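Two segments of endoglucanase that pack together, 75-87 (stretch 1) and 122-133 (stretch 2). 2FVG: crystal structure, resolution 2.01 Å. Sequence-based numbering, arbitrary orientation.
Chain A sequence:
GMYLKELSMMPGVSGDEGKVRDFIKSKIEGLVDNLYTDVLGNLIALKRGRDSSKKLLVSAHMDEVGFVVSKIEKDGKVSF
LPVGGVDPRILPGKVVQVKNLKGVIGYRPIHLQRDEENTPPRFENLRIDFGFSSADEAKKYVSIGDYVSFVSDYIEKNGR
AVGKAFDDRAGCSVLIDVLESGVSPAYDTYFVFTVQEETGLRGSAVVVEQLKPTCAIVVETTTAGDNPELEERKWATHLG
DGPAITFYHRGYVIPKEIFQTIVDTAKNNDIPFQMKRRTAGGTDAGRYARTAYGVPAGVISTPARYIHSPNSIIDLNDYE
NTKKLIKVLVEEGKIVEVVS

Stretch 1 75-87: DGKVSFLPVGGVD
Stretch 2 122-133: RFENLRIDFGFS

Stretch 1 carries a strand that runs through Val 83 and includes Val 78; stretch 2 carries the short strand 126-129. Their axes approach to 4.9 Å with N-to-C directions 122° apart, so the chains are splayed, and they join through a single antiparallel bridge, Val 78 with Ile 128. Together they bury 885 Å².

Stretch 2 enters through a type I turn from Phe 123 to Leu 126, with phi/psi of -65/-21 at Glu 124 and -91/-8 at Asn 125, closed by Leu 126 N to Phe 123 O at 3.1 Å. Phe 123 (chi1 -75°, chi2 -87°) points toward stretch 1 and has the largest covered area, 136 Å². Pro 82, C-gamma endo, lies over one face of its ring: Pro 82 CD sits 3.5 Å from the Phe 123 centroid and 5° off the normal, a CH-pi contact. At the edge, Phe 80 CE2 comes 3.7 Å from Phe 123 CD1, the two ring planes standing at 89°.

Leu 126 (m, t) puts CB 3.7 Å from Phe 80 CZ. Phe 80 N and Leu 126 O are 5.0 Å apart, and water 2 spans them: it accepts from Phe 80 N at 2.8 Å and lies 2.8 Å from Leu 126 O and 2.7 Å from Phe 123 O.

Arg 127 (chi1 m, chi2 m, chi3 t, chi4 -89°) folds back on its own stretch, where NH1 donates to Glu 124 O at 2.8 Å and to Leu 126 O at 2.9 Å. Ser 79 OG lies over a guanidinium face, 3.4 Å from Arg 127 NH1, but the angle is too poor for a hydrogen bond.

At Ile 128 (phi/psi -103/135; m, t) the backbones bond reciprocally: Val 78 N to Ile 128 O is 3.1 Å at 167°, and Ile 128 N to Val 78 O is 2.9 Å at 164°. Its side chain touches two residues of stretch 1, Ile 128 CG1 lying 3.6 Å from Phe 80 CD1 and Ile 128 CB 3.7 Å from Val 78 CG2.

Beyond the bridge, Asp 129 OD1 stands 4.1 Å from Lys 77 NZ, too far for a salt bridge. Phe 130 (chi1 -66°) brings CE2 3.7 Å from Val 78 CG2. Water 1 links the loops, donating to Gly 76 O at 2.8 Å and accepting from Phe 130 N at 2.9 Å and Phe 132 N at 3.1 Å. Gly 76 (phi/psi 97/-10) fits closely against Phe 132: an ideal CB would lie 2.7 Å from Phe 132 C, a clash.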

# COMPACT_ATOMS: atom_id res chain seq x y z
N ASP A 75 17.51 -6.96 -30.51
CA ASP A 75 18.54 -5.95 -30.28
C ASP A 75 18.84 -5.76 -28.78
O ASP A 75 19.65 -4.92 -28.41
CB ASP A 75 18.21 -4.63 -30.98
CG ASP A 75 17.07 -3.87 -30.35
OD1 ASP A 75 16.29 -4.43 -29.54
OD2 ASP A 75 16.95 -2.67 -30.67
N GLY A 76 18.19 -6.56 -27.93
CA GLY A 76 18.43 -6.52 -26.49
C GLY A 76 17.44 -5.69 -25.71
O GLY A 76 17.46 -5.70 -24.47
N LYS A 77 16.61 -4.92 -26.41
CA LYS A 77 15.60 -4.14 -25.74
C LYS A 77 14.46 -5.07 -25.39
O LYS A 77 14.37 -6.16 -25.96
CB LYS A 77 15.15 -2.95 -26.60
CG LYS A 77 16.16 -1.82 -26.55
CD LYS A 77 15.73 -0.60 -27.33
CE LYS A 77 16.81 0.48 -27.31
NZ LYS A 77 18.14 0.00 -27.80
N VAL A 78 13.64 -4.68 -24.40
CA VAL A 78 12.50 -5.50 -24.03
C VAL A 78 11.18 -4.74 -24.13
O VAL A 78 11.13 -3.54 -23.88
CB VAL A 78 12.63 -6.17 -22.60
CG1 VAL A 78 13.98 -6.87 -22.43
CG2 VAL A 78 12.43 -5.19 -21.50
N SER A 79 10.13 -5.45 -24.56
CA SER A 79 8.77 -4.94 -24.62
C SER A 79 8.13 -5.31 -23.28
O SER A 79 8.53 -6.29 -22.64
CB SER A 79 7.99 -5.57 -25.76
OG SER A 79 8.60 -5.32 -27.03
N PHE A 80 7.12 -4.55 -22.88
CA PHE A 80 6.47 -4.78 -21.60
C PHE A 80 4.98 -4.44 -21.65
O PHE A 80 4.51 -3.72 -22.55
CB PHE A 80 7.19 -3.97 -20.52
CG PHE A 80 7.17 -2.48 -20.75
CD1 PHE A 80 8.07 -1.88 -21.62
CD2 PHE A 80 6.24 -1.68 -20.08
CE1 PHE A 80 8.05 -0.49 -21.83
CE2 PHE A 80 6.21 -0.30 -20.29
CZ PHE A 80 7.11 0.30 -21.16
N LEU A 81 4.23 -5.00 -20.72
CA LEU A 81 2.81 -4.74 -20.63
C LEU A 81 2.57 -4.28 -19.20
O LEU A 81 3.24 -4.77 -18.30
CB LEU A 81 2.00 -6.00 -20.92
CG LEU A 81 2.16 -6.66 -22.30
CD1 LEU A 81 1.52 -8.05 -22.28
CD2 LEU A 81 1.58 -5.79 -23.41
N PRO A 82 1.62 -3.34 -19.00
CA PRO A 82 1.29 -2.79 -17.68
C PRO A 82 0.67 -3.81 -16.73
O PRO A 82 0.06 -4.78 -17.17
CB PRO A 82 0.25 -1.71 -17.99
CG PRO A 82 -0.35 -2.15 -19.30
CD PRO A 82 0.80 -2.72 -20.07
N VAL A 83 0.87 -3.58 -15.44
CA VAL A 83 0.28 -4.39 -14.38
C VAL A 83 -0.30 -3.34 -13.43
O VAL A 83 0.38 -2.83 -12.56
CB VAL A 83 1.30 -5.30 -13.66
CG1 VAL A 83 0.64 -6.09 -12.53
CG2 VAL A 83 1.95 -6.26 -14.64
N GLY A 84 -1.58 -3.01 -13.63
CA GLY A 84 -2.24 -1.97 -12.86
C GLY A 84 -2.52 -0.81 -13.80
O GLY A 84 -2.37 -0.95 -15.02
N GLY A 85 -2.92 0.33 -13.24
CA GLY A 85 -3.24 1.50 -14.06
C GLY A 85 -2.05 2.40 -14.31
O GLY A 85 -1.56 3.06 -13.39
N VAL A 86 -1.57 2.42 -15.56
CA VAL A 86 -0.42 3.24 -15.93
C VAL A 86 -0.69 3.97 -17.24
O VAL A 86 -1.13 3.36 -18.22
CB VAL A 86 0.88 2.39 -16.11
CG1 VAL A 86 2.11 3.25 -15.88
CG2 VAL A 86 0.92 1.22 -15.15
N ASP A 87 -0.43 5.27 -17.24
CA ASP A 87 -0.59 6.11 -18.42
C ASP A 87 0.72 6.07 -19.21
O ASP A 87 1.72 6.65 -18.77
CB ASP A 87 -0.93 7.55 -17.98
CG ASP A 87 -1.16 8.51 -19.15
OD1 ASP A 87 -1.05 8.13 -20.34
OD2 ASP A 87 -1.46 9.69 -18.84
N ARG A 122 1.09 4.40 -26.88
CA ARG A 122 0.88 2.96 -26.67
C ARG A 122 2.08 2.25 -26.03
O ARG A 122 3.21 2.74 -26.10
CB ARG A 122 0.53 2.28 -28.00
N PHE A 123 1.81 1.10 -25.41
CA PHE A 123 2.85 0.28 -24.79
C PHE A 123 3.70 -0.45 -25.82
O PHE A 123 4.89 -0.67 -25.59
CB PHE A 123 2.25 -0.72 -23.80
CG PHE A 123 1.83 -0.09 -22.52
CD1 PHE A 123 2.73 0.07 -21.48
CD2 PHE A 123 0.53 0.37 -22.35
CE1 PHE A 123 2.34 0.67 -20.28
CE2 PHE A 123 0.13 0.96 -21.16
CZ PHE A 123 1.04 1.11 -20.13
N GLU A 124 3.09 -0.80 -26.95
CA GLU A 124 3.78 -1.50 -28.04
C GLU A 124 4.87 -0.62 -28.66
O GLU A 124 5.80 -1.13 -29.30
CB GLU A 124 2.77 -1.92 -29.13
N ASN A 125 4.76 0.69 -28.46
CA ASN A 125 5.74 1.65 -28.99
C ASN A 125 6.90 1.96 -28.03
O ASN A 125 7.88 2.63 -28.40
CB ASN A 125 5.03 2.93 -29.45
CG ASN A 125 4.03 2.67 -30.58
OD1 ASN A 125 4.27 1.84 -31.48
ND2 ASN A 125 2.91 3.40 -30.56
N LEU A 126 6.79 1.47 -26.80
CA LEU A 126 7.79 1.68 -25.76
C LEU A 126 8.71 0.46 -25.61
O LEU A 126 8.31 -0.67 -25.87
CB LEU A 126 7.09 2.00 -24.44
CG LEU A 126 6.20 3.25 -24.43
CD1 LEU A 126 5.44 3.40 -23.13
CD2 LEU A 126 7.01 4.51 -24.73
N ARG A 127 9.95 0.70 -25.18
CA ARG A 127 10.93 -0.36 -24.96
C ARG A 127 11.73 -0.03 -23.71
O ARG A 127 11.88 1.15 -23.39
CB ARG A 127 11.91 -0.45 -26.13
CG ARG A 127 11.32 -0.83 -27.48
CD ARG A 127 10.95 -2.30 -27.56
NE ARG A 127 10.43 -2.67 -28.88
CZ ARG A 127 9.15 -2.61 -29.23
NH1 ARG A 127 8.23 -2.18 -28.36
NH2 ARG A 127 8.80 -2.97 -30.45
N ILE A 128 12.21 -1.04 -23.00
CA ILE A 128 13.07 -0.75 -21.85
C ILE A 128 14.46 -1.05 -22.35
O ILE A 128 14.67 -2.05 -23.03
CB ILE A 128 12.82 -1.63 -20.60
CG1 ILE A 128 11.35 -1.62 -20.23
CG2 ILE A 128 13.72 -1.14 -19.43
CD1 ILE A 128 10.98 -2.63 -19.16
N ASP A 129 15.38 -0.15 -22.05
CA ASP A 129 16.75 -0.33 -22.41
C ASP A 129 17.50 -0.55 -21.11
O ASP A 129 17.46 0.29 -20.21
CB ASP A 129 17.27 0.92 -23.14
CG ASP A 129 18.69 0.75 -23.68
OD1 ASP A 129 19.14 -0.40 -23.83
OD2 ASP A 129 19.34 1.79 -23.95
N PHE A 130 18.14 -1.71 -21.01
CA PHE A 130 18.97 -2.06 -19.87
C PHE A 130 20.44 -1.98 -20.29
O PHE A 130 21.34 -2.13 -19.46
CB PHE A 130 18.68 -3.48 -19.39
CG PHE A 130 17.31 -3.67 -18.83
CD1 PHE A 130 17.01 -3.24 -17.54
CD2 PHE A 130 16.33 -4.32 -19.56
CE1 PHE A 130 15.74 -3.43 -17.01
CE2 PHE A 130 15.07 -4.51 -19.04
CZ PHE A 130 14.78 -4.07 -17.76
N GLY A 131 20.67 -1.80 -21.59
CA GLY A 131 22.03 -1.71 -22.12
C GLY A 131 22.52 -2.87 -22.98
O GLY A 131 23.69 -2.89 -23.37
N PHE A 132 21.65 -3.83 -23.30
CA PHE A 132 22.08 -4.98 -24.11
C PHE A 132 22.14 -4.70 -25.62
O PHE A 132 21.58 -3.72 -26.11
CB PHE A 132 21.20 -6.21 -23.83
CG PHE A 132 21.07 -6.52 -22.37
CD1 PHE A 132 22.15 -7.06 -21.67
CD2 PHE A 132 19.89 -6.27 -21.69
CE1 PHE A 132 22.04 -7.34 -20.31
CE2 PHE A 132 19.77 -6.56 -20.33
CZ PHE A 132 20.86 -7.10 -19.63
N SER A 133 22.83 -5.57 -26.35
CA SER A 133 22.97 -5.43 -27.79
C SER A 133 22.31 -6.60 -28.53
O SER A 133 22.02 -6.50 -29.72
CB SER A 133 24.46 -5.31 -28.17
O HOH W 1 18.56 -3.47 -23.22
O HOH W 2 6.57 -2.62 -24.79